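3-oxoacyl-[acyl-carrier protein] synthase (Thermus thermophilus, PDB 1UB7) probably catalyses the first condensation step of fatty acid synthesis, joining acetyl-CoA with malonyl-ACP to give 3-oxobutanoyl-ACP, and acts as a homodimer. Local coordinates at residues 240-246 / 299-305; 229-235 / 313-317; 219-223 / 255-260. All coordinates share one frame; numbering follows the deposited sequence.

The three contacts join a sheet of the C-terminal half of this thiolase-like fold to the helices on one face of it. Contact 1 pairs the parallel strands 242-245 and 300-307; contact 2 lays the end of helix 211-233 on the next strand, 311-318, its centre about 9 Å from that of contact 1. Leu-302 CD1 meets Ile-230 CG1 at 3.5 Å where the two join. Contact 3 sets helix 250-258 against an earlier part of helix 211-233, and Met-222 CE reaches Pro-245 CB of contact 1 at 3.7 Å. His-246, a predicted active-site residue, follows directly on strand 242-245; the side chains of Met-222 and Ala-314 lie about 6 and 10 Å from its own.

Contact 1. Residues 240-246 / 299-305; sequences IRLFVPH and DHVLLVS
Val-244 packs against Val-301 and Leu-303 in the tight middle of this parallel strand pair. Its CG2 meets Val-301 CG1 at 3.5 Å, while its CB touches Leu-303 CD2. On the other face of the sheet Phe-243 CD2 and Leu-302 CD2 lie 3.8 Å apart. Leu-302 CB sits over one face of the ring and is also reached by Ile-240 CG2; Pro-245 CB meets Val-304 CG1. Two fairly straight backbone bonds run through this part: Val-244 N to Leu-302 O at 2.7 Å, nearly along the C=O axis (C=O...N 173°), and Leu-302 N to Leu-242 O at 3.1 Å. Val-304 N, by contrast, approaches Val-244 O tilted 23° from the carbonyl plane, and the last rung, His-246 N to Val-304 O, is weak. Helix 211-233 covers the Phe-243 and Leu-302 face, helix 281-292 the face of Val-244 and Leu-303.

The start of the pair is looser and more open to solvent. Arg-241 N still bonds to His-300 O at 2.9 Å. With its CG anti to the backbone N (chi1 170°), exposed Arg-241 rests that CG on Asp-299 CG at 3.4 Å; bends at chi2 and chi3 then carry NE past the carboxylate. NE stands 3.8 Å from Asp-299 OD1, a long salt bridge with the oxygen well out of the guanidinium plane; Asp-299 OD2 is bonded to Arg-296 N. At the opposite end Ser-305 OG lies 3.4 Å from His-246 CB, and His-246 NE2 is hydrogen-bonded to Asn-276, another predicted active-site residue. The chemistry implies an apolar, backbone-bonded core holding the strand that leads into His-246, while at the exposed end the backbone bond of Arg-241 persists but its polar end adds only a long charge attraction.

Contact 2. Residues 229-235 / 313-317; sequences AIEKAGL and AAAVL
Ala-229 begins the contact, its methyl directed at strand 313-317, where CB lies 4.1 Å from Ala-314 CB and equally far from Val-316 CG2. Two small residues facing each other let the helix come near the sheet: the axes of the two short segments approach to 7.7 Å and run 39° apart. The carbonyl O of Ala-229 accepts a bond from Ser-175 OG of strand 172-180, next in the sheet. Ile-230 starts away from the strand, yet its CG1 passes 4.3 Å from Val-316 CG2; its side chain also packs on Leu-302 and Ile-240. One turn on from Ala-229, Ala-233 again turns its CB to the sheet and makes the closest approach, 3.5 Å from Val-316 CG1. Gly-234 then ends the helix in a Schellman motif: its phi is positive (84°), Gly-234 N bonds to Glu-231 O, and Leu-235 N bonds back to Ile-230 O at 3.2 Å. Beyond this turn Leu-235 faces the strand, and its CD1 meets Val-316 CG1 at 4.0 Å.

Val-316 carries most of the contact from the strand side. With CG1 anti to the backbone N (chi1 164°), that branch takes Ala-233 and Leu-235, while CG2 lies against the Ala-229 and Ile-230 peptide. The C-terminal end of helix 211-233 thus covers one face of a sheet in the C-terminal half of the thiolase-like fold. All side-chain pairs across the contact are apolar and the segments share no hydrogen bond, which implies joining by the fit of methyl groups, while polar backbone atoms of the strand are used within the sheet.

Contact 3. Residues 219-223 / 255-260; sequences VRVMN and AARERL
Asn-223 extends from helix 211-233 to the residues just after helix 250-258, meeting Arg-259 and Leu-260. Its CB directs the chain toward the other segment, and with CG anti to the backbone N (chi1 -154°) the amide reaches across the gap. CG lies 3.9 Å from Leu-260 CD2, and OD1 lies 3.7 Å from that same methyl. At the tip ND2 lies tight against Arg-259 CB, at 3.0 Å, and also touches Leu-260 CG. It gives a weak 3.4 Å hydrogen bond from ND2 to Arg-259 O (N-H...O 160°). An alanine here is likely to leave Arg-259 O without this bond and open a gap beside Leu-260.

The rest of Arg-259 runs extended along the exposed side of helix 211-233. One face of its guanidinium carries Val-219 CG1, offset toward the rim, and Arg-220 CG comes to its edge, 3.6 Å from Arg-259 NH1. On the buried side Met-222, bent at chi3 (67°), brings CE to Ala-256 CB at 3.5 Å.

Two helices of the C-terminal half thereby pack side by side near the predicted active site, the Met-222 side chain being about 6 Å from that of His-246. Met-222 touches Val-304 of strand 300-307 on the sheet side, and Leu-260 fills in against Phe-243 of strand 242-245 and Thr-226 and Leu-227 of helix 211-233.

Contact 1. Residues 240-246 / 299-305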
ATOM      1  N   ILE A 240       5.992   5.440 -30.174  1.00 54.86           N
ATOM      2  CA  ILE A 240       6.529   5.907 -28.901  1.00 50.72           C
ATOM      3  C   ILE A 240       7.646   6.937 -29.020  1.00 51.19           C
ATOM      4  O   ILE A 240       8.725   6.632 -29.528  1.00 58.21           O
ATOM      5  CB  ILE A 240       7.043   4.716 -28.040  1.00 48.82           C
ATOM      6  CG1 ILE A 240       5.958   3.638 -27.919  1.00 48.79           C
ATOM      7  CG2 ILE A 240       7.402   5.201 -26.646  1.00 44.10           C
ATOM      8  CD1 ILE A 240       4.619   4.149 -27.353  1.00 45.37           C
ATOM      9  N   ARG A 241       7.375   8.151 -28.537  1.00 51.64           N
ATOM     10  CA  ARG A 241       8.331   9.266 -28.540  1.00 51.46           C
ATOM     11  C   ARG A 241       9.511   9.032 -27.583  1.00 51.10           C
ATOM     12  O   ARG A 241      10.659   9.340 -27.910  1.00 56.42           O
ATOM     13  CB  ARG A 241       7.604  10.569 -28.163  1.00 53.75           C
ATOM     14  CG  ARG A 241       8.499  11.784 -27.883  1.00 53.98           C
ATOM     15  CD  ARG A 241       9.367  12.160 -29.075  1.00 56.07           C
ATOM     16  NE  ARG A 241       8.577  12.361 -30.289  1.00 59.15           N
ATOM     17  CZ  ARG A 241       9.077  12.787 -31.448  1.00 57.30           C
ATOM     18  NH1 ARG A 241      10.373  13.063 -31.556  1.00 51.47           N
ATOM     19  NH2 ARG A 241       8.281  12.926 -32.504  1.00 51.53           N
ATOM     20  N   LEU A 242       9.237   8.493 -26.401  1.00 47.30           N
ATOM     21  CA  LEU A 242      10.310   8.233 -25.449  1.00 47.38           C
ATOM     22  C   LEU A 242       9.951   7.097 -24.496  1.00 46.52           C
ATOM     23  O   LEU A 242       8.829   7.025 -23.986  1.00 46.73           O
ATOM     24  CB  LEU A 242      10.627   9.500 -24.654  1.00 41.79           C
ATOM     25  CG  LEU A 242      11.731   9.452 -23.590  1.00 42.57           C
ATOM     26  CD1 LEU A 242      13.096   9.371 -24.248  1.00 44.27           C
ATOM     27  CD2 LEU A 242      11.649  10.701 -22.725  1.00 38.89           C
ATOM     28  N   PHE A 243      10.912   6.201 -24.285  1.00 42.15           N
ATOM     29  CA  PHE A 243      10.744   5.066 -23.394  1.00 45.02           C
ATOM     30  C   PHE A 243      11.417   5.468 -22.108  1.00 43.77           C
ATOM     31  O   PHE A 243      12.562   5.906 -22.127  1.00 40.97           O
ATOM     32  CB  PHE A 243      11.430   3.811 -23.942  1.00 46.82           C
ATOM     33  CG  PHE A 243      10.730   3.200 -25.121  1.00 58.12           C
ATOM     34  CD1 PHE A 243      10.608   3.901 -26.322  1.00 63.07           C
ATOM     35  CD2 PHE A 243      10.179   1.923 -25.032  1.00 59.20           C
ATOM     36  CE1 PHE A 243       9.945   3.334 -27.419  1.00 59.51           C
ATOM     37  CE2 PHE A 243       9.516   1.352 -26.122  1.00 55.66           C
ATOM     38  CZ  PHE A 243       9.398   2.059 -27.316  1.00 54.43           C
ATOM     39  N   VAL A 244      10.706   5.317 -20.995  1.00 44.19           N
ATOM     40  CA  VAL A 244      11.240   5.677 -19.695  1.00 43.04           C
ATOM     41  C   VAL A 244      11.185   4.448 -18.821  1.00 44.75           C
ATOM     42  O   VAL A 244      10.123   4.044 -18.335  1.00 44.73           O
ATOM     43  CB  VAL A 244      10.426   6.813 -19.057  1.00 43.94           C
ATOM     44  CG1 VAL A 244      11.207   7.425 -17.902  1.00 39.34           C
ATOM     45  CG2 VAL A 244      10.097   7.865 -20.109  1.00 35.69           C
ATOM     46  N   PRO A 245      12.343   3.809 -18.644  1.00 49.78           N
ATOM     47  CA  PRO A 245      12.446   2.601 -17.829  1.00 48.33           C
ATOM     48  C   PRO A 245      12.915   2.873 -16.417  1.00 50.44           C
ATOM     49  O   PRO A 245      13.427   3.948 -16.118  1.00 52.17           O
ATOM     50  CB  PRO A 245      13.477   1.786 -18.587  1.00 49.43           C
ATOM     51  CG  PRO A 245      14.466   2.868 -18.972  1.00 43.27           C
ATOM     52  CD  PRO A 245      13.536   3.956 -19.506  1.00 47.25           C
ATOM     53  N   HIS A 246      12.736   1.881 -15.554  1.00 49.58           N
ATOM     54  CA  HIS A 246      13.206   1.980 -14.189  1.00 51.84           C
ATOM     55  C   HIS A 246      14.716   2.193 -14.350  1.00 52.07           C
ATOM     56  O   HIS A 246      15.342   1.548 -15.183  1.00 54.09           O
ATOM     57  CB  HIS A 246      12.943   0.660 -13.461  1.00 48.07           C
ATOM     58  CG  HIS A 246      13.517   0.606 -12.081  1.00 53.50           C
ATOM     59  ND1 HIS A 246      13.806  -0.581 -11.441  1.00 53.16           N
ATOM     60  CD2 HIS A 246      13.841   1.591 -11.208  1.00 53.25           C
ATOM     61  CE1 HIS A 246      14.284  -0.326 -10.237  1.00 55.91           C
ATOM     62  NE2 HIS A 246      14.316   0.985 -10.071  1.00 57.02           N
ATOM     63  N   ASP A 299       2.829  13.619 -27.039  1.00 42.66           N
ATOM     64  CA  ASP A 299       3.724  12.474 -27.231  1.00 43.11           C
ATOM     65  C   ASP A 299       3.223  11.205 -26.544  1.00 49.20           C
ATOM     66  O   ASP A 299       2.476  11.254 -25.559  1.00 46.73           O
ATOM     67  CB  ASP A 299       5.124  12.753 -26.674  1.00 51.10           C
ATOM     68  CG  ASP A 299       5.848  13.882 -27.393  1.00 59.90           C
ATOM     69  OD1 ASP A 299       5.623  14.082 -28.616  1.00 46.56           O
ATOM     70  OD2 ASP A 299       6.670  14.553 -26.720  1.00 57.10           O
ATOM     71  N   HIS A 300       3.647  10.059 -27.066  1.00 51.21           N
ATOM     72  CA  HIS A 300       3.278   8.788 -26.470  1.00 50.38           C
ATOM     73  C   HIS A 300       4.493   8.341 -25.686  1.00 50.00           C
ATOM     74  O   HIS A 300       5.549   8.095 -26.258  1.00 49.51           O
ATOM     75  CB  HIS A 300       2.935   7.761 -27.541  1.00 48.10           C
ATOM     76  CG  HIS A 300       1.784   8.169 -28.402  1.00 55.77           C
ATOM     77  ND1 HIS A 300       0.599   8.639 -27.880  1.00 59.05           N
ATOM     78  CD2 HIS A 300       1.641   8.199 -29.749  1.00 58.84           C
ATOM     79  CE1 HIS A 300      -0.225   8.945 -28.867  1.00 58.59           C
ATOM     80  NE2 HIS A 300       0.382   8.687 -30.012  1.00 52.76           N
ATOM     81  N   VAL A 301       4.346   8.262 -24.369  1.00 46.50           N
ATOM     82  CA  VAL A 301       5.444   7.853 -23.518  1.00 44.10           C
ATOM     83  C   VAL A 301       5.190   6.485 -22.904  1.00 47.49           C
ATOM     84  O   VAL A 301       4.065   6.153 -22.503  1.00 44.97           O
ATOM     85  CB  VAL A 301       5.667   8.867 -22.384  1.00 47.66           C
ATOM     86  CG1 VAL A 301       6.994   8.577 -21.679  1.00 41.08           C
ATOM     87  CG2 VAL A 301       5.635  10.281 -22.949  1.00 42.86           C
ATOM     88  N   LEU A 302       6.242   5.681 -22.840  1.00 43.28           N
ATOM     89  CA  LEU A 302       6.114   4.369 -22.255  1.00 34.75           C
ATOM     90  C   LEU A 302       6.921   4.312 -20.994  1.00 36.85           C
ATOM     91  O   LEU A 302       8.086   4.719 -20.977  1.00 36.73           O
ATOM     92  CB  LEU A 302       6.606   3.276 -23.195  1.00 34.42           C
ATOM     93  CG  LEU A 302       6.569   1.947 -22.435  1.00 41.96           C
ATOM     94  CD1 LEU A 302       5.953   0.901 -23.315  1.00 42.37           C
ATOM     95  CD2 LEU A 302       7.986   1.558 -21.934  1.00 33.08           C
ATOM     96  N   LEU A 303       6.289   3.791 -19.942  1.00 39.31           N
ATOM     97  CA  LEU A 303       6.917   3.641 -18.638  1.00 38.85           C
ATOM     98  C   LEU A 303       6.959   2.141 -18.378  1.00 42.76           C
ATOM     99  O   LEU A 303       6.004   1.426 -18.705  1.00 39.54           O
ATOM    100  CB  LEU A 303       6.077   4.324 -17.550  1.00 37.30           C
ATOM    101  CG  LEU A 303       5.611   5.765 -17.777  1.00 38.08           C
ATOM    102  CD1 LEU A 303       4.722   6.204 -16.620  1.00 36.53           C
ATOM    103  CD2 LEU A 303       6.818   6.691 -17.896  1.00 42.35           C
ATOM    104  N   VAL A 304       8.055   1.667 -17.789  1.00 31.76           N
ATOM    105  CA  VAL A 304       8.186   0.257 -17.509  1.00 29.97           C
ATOM    106  C   VAL A 304       9.127   0.074 -16.326  1.00 32.74           C
ATOM    107  O   VAL A 304      10.110   0.803 -16.197  1.00 29.95           O
ATOM    108  CB  VAL A 304       8.719  -0.506 -18.769  1.00 38.91           C
ATOM    109  CG1 VAL A 304      10.096   0.019 -19.165  1.00 39.85           C
ATOM    110  CG2 VAL A 304       8.783  -2.004 -18.496  1.00 36.41           C
ATOM    111  N   SER A 305       8.818  -0.889 -15.453  1.00 34.04           N
ATOM    112  CA  SER A 305       9.651  -1.148 -14.278  1.00 37.37           C
ATOM    113  C   SER A 305       9.549  -2.597 -13.798  1.00 38.01           C
ATOM    114  O   SER A 305       8.581  -3.300 -14.080  1.00 41.61           O
ATOM    115  CB  SER A 305       9.277  -0.192 -13.133  1.00 40.33           C
ATOM    116  OG  SER A 305      10.059  -0.436 -11.968  1.00 36.24           O
TER

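Contact 2. Residues 229-235 / 313-317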
ATOM      1  N   ALA A 229       2.187  -3.585 -23.409  1.00 46.34           N
ATOM      2  CA  ALA A 229       1.593  -2.286 -23.132  1.00 44.08           C
ATOM      3  C   ALA A 229       1.388  -1.498 -24.421  1.00 46.29           C
ATOM      4  O   ALA A 229       0.283  -1.012 -24.698  1.00 41.68           O
ATOM      5  CB  ALA A 229       2.472  -1.506 -22.187  1.00 35.64           C
ATOM      6  N   ILE A 230       2.447  -1.366 -25.218  1.00 49.14           N
ATOM      7  CA  ILE A 230       2.320  -0.616 -26.467  1.00 48.33           C
ATOM      8  C   ILE A 230       1.196  -1.250 -27.279  1.00 46.40           C
ATOM      9  O   ILE A 230       0.313  -0.561 -27.830  1.00 35.41           O
ATOM     10  CB  ILE A 230       3.631  -0.637 -27.276  1.00 47.79           C
ATOM     11  CG1 ILE A 230       4.749   0.037 -26.469  1.00 49.40           C
ATOM     12  CG2 ILE A 230       3.433   0.100 -28.596  1.00 50.17           C
ATOM     13  CD1 ILE A 230       6.158  -0.340 -26.902  1.00 43.61           C
ATOM     14  N   GLU A 231       1.215  -2.573 -27.326  1.00 44.60           N
ATOM     15  CA  GLU A 231       0.190  -3.284 -28.054  1.00 50.04           C
ATOM     16  C   GLU A 231      -1.173  -3.025 -27.417  1.00 51.64           C
ATOM     17  O   GLU A 231      -2.117  -2.646 -28.107  1.00 53.05           O
ATOM     18  CB  GLU A 231       0.509  -4.785 -28.093  1.00 56.07           C
ATOM     19  CG  GLU A 231      -0.670  -5.700 -28.413  1.00 65.82           C
ATOM     20  CD  GLU A 231      -1.463  -5.283 -29.645  1.00 78.02           C
ATOM     21  OE1 GLU A 231      -2.496  -5.931 -29.930  1.00 84.67           O
ATOM     22  OE2 GLU A 231      -1.066  -4.315 -30.331  1.00 83.62           O
ATOM     23  N   LYS A 232      -1.286  -3.192 -26.102  1.00 52.38           N
ATOM     24  CA  LYS A 232      -2.584  -2.977 -25.462  1.00 51.64           C
ATOM     25  C   LYS A 232      -3.062  -1.536 -25.670  1.00 54.52           C
ATOM     26  O   LYS A 232      -4.271  -1.265 -25.696  1.00 55.04           O
ATOM     27  CB  LYS A 232      -2.519  -3.311 -23.964  1.00 51.39           C
ATOM     28  CG  LYS A 232      -3.871  -3.741 -23.399  1.00 55.28           C
ATOM     29  CD  LYS A 232      -3.895  -3.816 -21.870  1.00 55.05           C
ATOM     30  CE  LYS A 232      -3.010  -4.912 -21.311  1.00 57.84           C
ATOM     31  NZ  LYS A 232      -3.184  -5.016 -19.831  1.00 58.21           N
ATOM     32  N   ALA A 233      -2.109  -0.619 -25.836  1.00 52.38           N
ATOM     33  CA  ALA A 233      -2.412   0.795 -26.047  1.00 53.29           C
ATOM     34  C   ALA A 233      -2.935   1.122 -27.453  1.00 55.35           C
ATOM     35  O   ALA A 233      -3.468   2.207 -27.685  1.00 56.63           O
ATOM     36  CB  ALA A 233      -1.164   1.638 -25.753  1.00 56.87           C
ATOM     37  N   GLY A 234      -2.779   0.194 -28.394  1.00 56.51           N
ATOM     38  CA  GLY A 234      -3.241   0.444 -29.751  1.00 56.36           C
ATOM     39  C   GLY A 234      -2.218   1.209 -30.584  1.00 58.63           C
ATOM     40  O   GLY A 234      -2.578   2.019 -31.443  1.00 56.06           O
ATOM     41  N   LEU A 235      -0.939   0.942 -30.333  1.00 55.42           N
ATOM     42  CA  LEU A 235       0.146   1.605 -31.041  1.00 50.53           C
ATOM     43  C   LEU A 235       1.220   0.574 -31.361  1.00 54.21           C
ATOM     44  O   LEU A 235       1.006  -0.630 -31.220  1.00 54.04           O
ATOM     45  CB  LEU A 235       0.763   2.698 -30.157  1.00 48.57           C
ATOM     46  CG  LEU A 235      -0.111   3.813 -29.572  1.00 48.29           C
ATOM     47  CD1 LEU A 235       0.699   4.596 -28.550  1.00 49.61           C
ATOM     48  CD2 LEU A 235      -0.604   4.735 -30.666  1.00 42.14           C
ATOM     49  N   ALA A 313       5.800  -3.761 -14.087  1.00 36.28           N
ATOM     50  CA  ALA A 313       4.695  -2.960 -14.582  1.00 35.96           C
ATOM     51  C   ALA A 313       5.141  -2.088 -15.738  1.00 39.81           C
ATOM     52  O   ALA A 313       6.324  -1.786 -15.881  1.00 43.58           O
ATOM     53  CB  ALA A 313       4.144  -2.090 -13.469  1.00 34.88           C
ATOM     54  N   ALA A 314       4.177  -1.680 -16.553  1.00 36.87           N
ATOM     55  CA  ALA A 314       4.439  -0.843 -17.701  1.00 38.85           C
ATOM     56  C   ALA A 314       3.171  -0.079 -18.063  1.00 44.78           C
ATOM     57  O   ALA A 314       2.054  -0.567 -17.863  1.00 41.50           O
ATOM     58  CB  ALA A 314       4.884  -1.699 -18.877  1.00 45.31           C
ATOM     59  N   ALA A 315       3.346   1.122 -18.606  1.00 46.35           N
ATOM     60  CA  ALA A 315       2.214   1.943 -18.991  1.00 39.91           C
ATOM     61  C   ALA A 315       2.514   2.819 -20.206  1.00 43.32           C
ATOM     62  O   ALA A 315       3.663   3.182 -20.473  1.00 41.59           O
ATOM     63  CB  ALA A 315       1.795   2.813 -17.811  1.00 40.33           C
ATOM     64  N   VAL A 316       1.461   3.135 -20.948  1.00 42.31           N
ATOM     65  CA  VAL A 316       1.558   3.985 -22.114  1.00 40.04           C
ATOM     66  C   VAL A 316       0.631   5.148 -21.810  1.00 42.40           C
ATOM     67  O   VAL A 316      -0.558   4.958 -21.521  1.00 35.77           O
ATOM     68  CB  VAL A 316       1.098   3.255 -23.399  1.00 46.48           C
ATOM     69  CG1 VAL A 316       0.847   4.264 -24.518  1.00 42.27           C
ATOM     70  CG2 VAL A 316       2.162   2.253 -23.830  1.00 43.23           C
ATOM     71  N   LEU A 317       1.200   6.349 -21.880  1.00 42.82           N
ATOM     72  CA  LEU A 317       0.510   7.591 -21.579  1.00 43.74           C
ATOM     73  C   LEU A 317       0.759   8.618 -22.665  1.00 47.93           C
ATOM     74  O   LEU A 317       1.907   8.868 -23.031  1.00 49.33           O
ATOM     75  CB  LEU A 317       1.056   8.148 -20.259  1.00 46.31           C
ATOM     76  CG  LEU A 317       0.715   9.576 -19.843  1.00 47.61           C
ATOM     77  CD1 LEU A 317      -0.763   9.681 -19.472  1.00 49.33           C
ATOM     78  CD2 LEU A 317       1.580   9.967 -18.665  1.00 41.82           C
TER

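Contact 3. Residues 219-223 / 255-260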
ATOM      1  N   VAL A 219      15.444  -7.870 -17.899  1.00 65.26           N
ATOM      2  CA  VAL A 219      15.592  -7.934 -19.344  1.00 63.01           C
ATOM      3  C   VAL A 219      14.378  -8.519 -20.070  1.00 62.99           C
ATOM      4  O   VAL A 219      13.822  -7.879 -20.967  1.00 58.47           O
ATOM      5  CB  VAL A 219      16.866  -8.734 -19.711  1.00 66.77           C
ATOM      6  CG1 VAL A 219      17.022  -8.802 -21.217  1.00 65.29           C
ATOM      7  CG2 VAL A 219      18.096  -8.064 -19.085  1.00 62.02           C
ATOM      8  N   ARG A 220      13.961  -9.721 -19.681  1.00 63.39           N
ATOM      9  CA  ARG A 220      12.820 -10.365 -20.321  1.00 70.72           C
ATOM     10  C   ARG A 220      11.494  -9.704 -19.986  1.00 71.76           C
ATOM     11  O   ARG A 220      10.639  -9.513 -20.860  1.00 66.68           O
ATOM     12  CB  ARG A 220      12.766 -11.843 -19.936  1.00 77.70           C
ATOM     13  CG  ARG A 220      13.840 -12.673 -20.621  1.00 91.59           C
ATOM     14  CD  ARG A 220      13.906 -14.082 -20.067  1.00 96.55           C
ATOM     15  NE  ARG A 220      14.980 -14.845 -20.690  1.00100.66           N
ATOM     16  CZ  ARG A 220      15.543 -15.915 -20.142  1.00106.32           C
ATOM     17  NH1 ARG A 220      15.131 -16.347 -18.956  1.00106.43           N
ATOM     18  NH2 ARG A 220      16.520 -16.551 -20.777  1.00108.32           N
ATOM     19  N   VAL A 221      11.318  -9.351 -18.721  1.00 72.27           N
ATOM     20  CA  VAL A 221      10.077  -8.718 -18.313  1.00 72.73           C
ATOM     21  C   VAL A 221       9.953  -7.343 -18.973  1.00 71.24           C
ATOM     22  O   VAL A 221       8.984  -7.078 -19.694  1.00 66.19           O
ATOM     23  CB  VAL A 221       9.986  -8.615 -16.753  1.00 74.07           C
ATOM     24  CG1 VAL A 221      10.167  -7.175 -16.273  1.00 70.78           C
ATOM     25  CG2 VAL A 221       8.654  -9.174 -16.285  1.00 72.52           C
ATOM     26  N   MET A 222      10.944  -6.483 -18.757  1.00 73.20           N
ATOM     27  CA  MET A 222      10.918  -5.143 -19.332  1.00 76.59           C
ATOM     28  C   MET A 222      10.488  -5.175 -20.790  1.00 77.39           C
ATOM     29  O   MET A 222       9.680  -4.356 -21.232  1.00 73.86           O
ATOM     30  CB  MET A 222      12.292  -4.484 -19.226  1.00 76.16           C
ATOM     31  CG  MET A 222      12.499  -3.679 -17.963  1.00 82.09           C
ATOM     32  SD  MET A 222      14.148  -2.970 -17.892  1.00 91.23           S
ATOM     33  CE  MET A 222      14.085  -1.775 -19.271  1.00 85.84           C
ATOM     34  N   ASN A 223      11.018  -6.142 -21.529  1.00 75.82           N
ATOM     35  CA  ASN A 223      10.705  -6.262 -22.938  1.00 72.04           C
ATOM     36  C   ASN A 223       9.275  -6.707 -23.252  1.00 65.71           C
ATOM     37  O   ASN A 223       8.582  -6.058 -24.048  1.00 65.35           O
ATOM     38  CB  ASN A 223      11.712  -7.196 -23.601  1.00 79.67           C
ATOM     39  CG  ASN A 223      11.863  -6.913 -25.074  1.00 85.26           C
ATOM     40  OD1 ASN A 223      11.065  -7.372 -25.895  1.00 88.55           O
ATOM     41  ND2 ASN A 223      12.876  -6.122 -25.418  1.00 86.49           N
ATOM     42  N   ALA A 255      20.489  -3.445 -22.719  1.00 68.50           N
ATOM     43  CA  ALA A 255      20.048  -4.757 -23.158  1.00 67.55           C
ATOM     44  C   ALA A 255      18.580  -4.783 -23.579  1.00 71.85           C
ATOM     45  O   ALA A 255      18.214  -5.482 -24.523  1.00 75.14           O
ATOM     46  CB  ALA A 255      20.290  -5.760 -22.050  1.00 53.67           C
ATOM     47  N   ALA A 256      17.742  -4.019 -22.882  1.00 74.66           N
ATOM     48  CA  ALA A 256      16.313  -3.980 -23.187  1.00 77.59           C
ATOM     49  C   ALA A 256      15.980  -3.092 -24.384  1.00 78.83           C
ATOM     50  O   ALA A 256      14.993  -3.330 -25.088  1.00 78.49           O
ATOM     51  CB  ALA A 256      15.530  -3.517 -21.956  1.00 77.39           C
ATOM     52  N   ARG A 257      16.794  -2.065 -24.609  1.00 80.28           N
ATOM     53  CA  ARG A 257      16.573  -1.157 -25.728  1.00 82.82           C
ATOM     54  C   ARG A 257      16.879  -1.895 -27.017  1.00 85.23           C
ATOM     55  O   ARG A 257      16.078  -1.906 -27.956  1.00 83.94           O
ATOM     56  CB  ARG A 257      17.483   0.063 -25.625  1.00 83.65           C
ATOM     57  CG  ARG A 257      17.417   0.965 -26.841  1.00 82.18           C
ATOM     58  CD  ARG A 257      18.430   2.083 -26.737  1.00 87.86           C
ATOM     59  NE  ARG A 257      19.765   1.573 -26.440  1.00 94.18           N
ATOM     60  CZ  ARG A 257      20.434   0.725 -27.216  1.00 98.87           C
ATOM     61  NH1 ARG A 257      19.896   0.283 -28.348  1.00 98.19           N
ATOM     62  NH2 ARG A 257      21.642   0.319 -26.856  1.00 97.94           N
ATOM     63  N   GLU A 258      18.059  -2.502 -27.052  1.00 86.16           N
ATOM     64  CA  GLU A 258      18.489  -3.264 -28.207  1.00 88.19           C
ATOM     65  C   GLU A 258      17.370  -4.230 -28.565  1.00 87.55           C
ATOM     66  O   GLU A 258      16.859  -4.215 -29.684  1.00 88.73           O
ATOM     67  CB  GLU A 258      19.774  -4.017 -27.874  1.00 92.08           C
ATOM     68  CG  GLU A 258      20.893  -3.092 -27.413  1.00 99.33           C
ATOM     69  CD  GLU A 258      22.136  -3.839 -26.971  1.00103.02           C
ATOM     70  OE1 GLU A 258      22.030  -4.686 -26.060  1.00105.75           O
ATOM     71  OE2 GLU A 258      23.222  -3.575 -27.534  1.00105.16           O
ATOM     72  N   ARG A 259      16.970  -5.055 -27.604  1.00 85.76           N
ATOM     73  CA  ARG A 259      15.892  -6.007 -27.830  1.00 84.69           C
ATOM     74  C   ARG A 259      14.617  -5.358 -28.388  1.00 83.24           C
ATOM     75  O   ARG A 259      13.646  -6.052 -28.680  1.00 80.95           O
ATOM     76  CB  ARG A 259      15.553  -6.745 -26.532  1.00 86.62           C
ATOM     77  CG  ARG A 259      16.351  -8.018 -26.293  1.00 90.10           C
ATOM     78  CD  ARG A 259      15.634  -8.929 -25.291  1.00 91.04           C
ATOM     79  NE  ARG A 259      16.255 -10.251 -25.203  1.00 93.16           N
ATOM     80  CZ  ARG A 259      15.795 -11.246 -24.451  1.00 94.52           C
ATOM     81  NH1 ARG A 259      14.704 -11.073 -23.716  1.00 97.01           N
ATOM     82  NH2 ARG A 259      16.424 -12.417 -24.436  1.00 94.22           N
ATOM     83  N   LEU A 260      14.612  -4.035 -28.533  1.00 81.56           N
ATOM     84  CA  LEU A 260      13.437  -3.344 -29.059  1.00 81.18           C
ATOM     85  C   LEU A 260      13.723  -2.497 -30.298  1.00 81.87           C
ATOM     86  O   LEU A 260      12.827  -1.816 -30.813  1.00 81.71           O
ATOM     87  CB  LEU A 260      12.815  -2.465 -27.976  1.00 81.05           C
ATOM     88  CG  LEU A 260      12.087  -3.202 -26.855  1.00 84.16           C
ATOM     89  CD1 LEU A 260      11.601  -2.209 -25.813  1.00 84.38           C
ATOM     90  CD2 LEU A 260      10.918  -3.981 -27.435  1.00 85.28           C
TER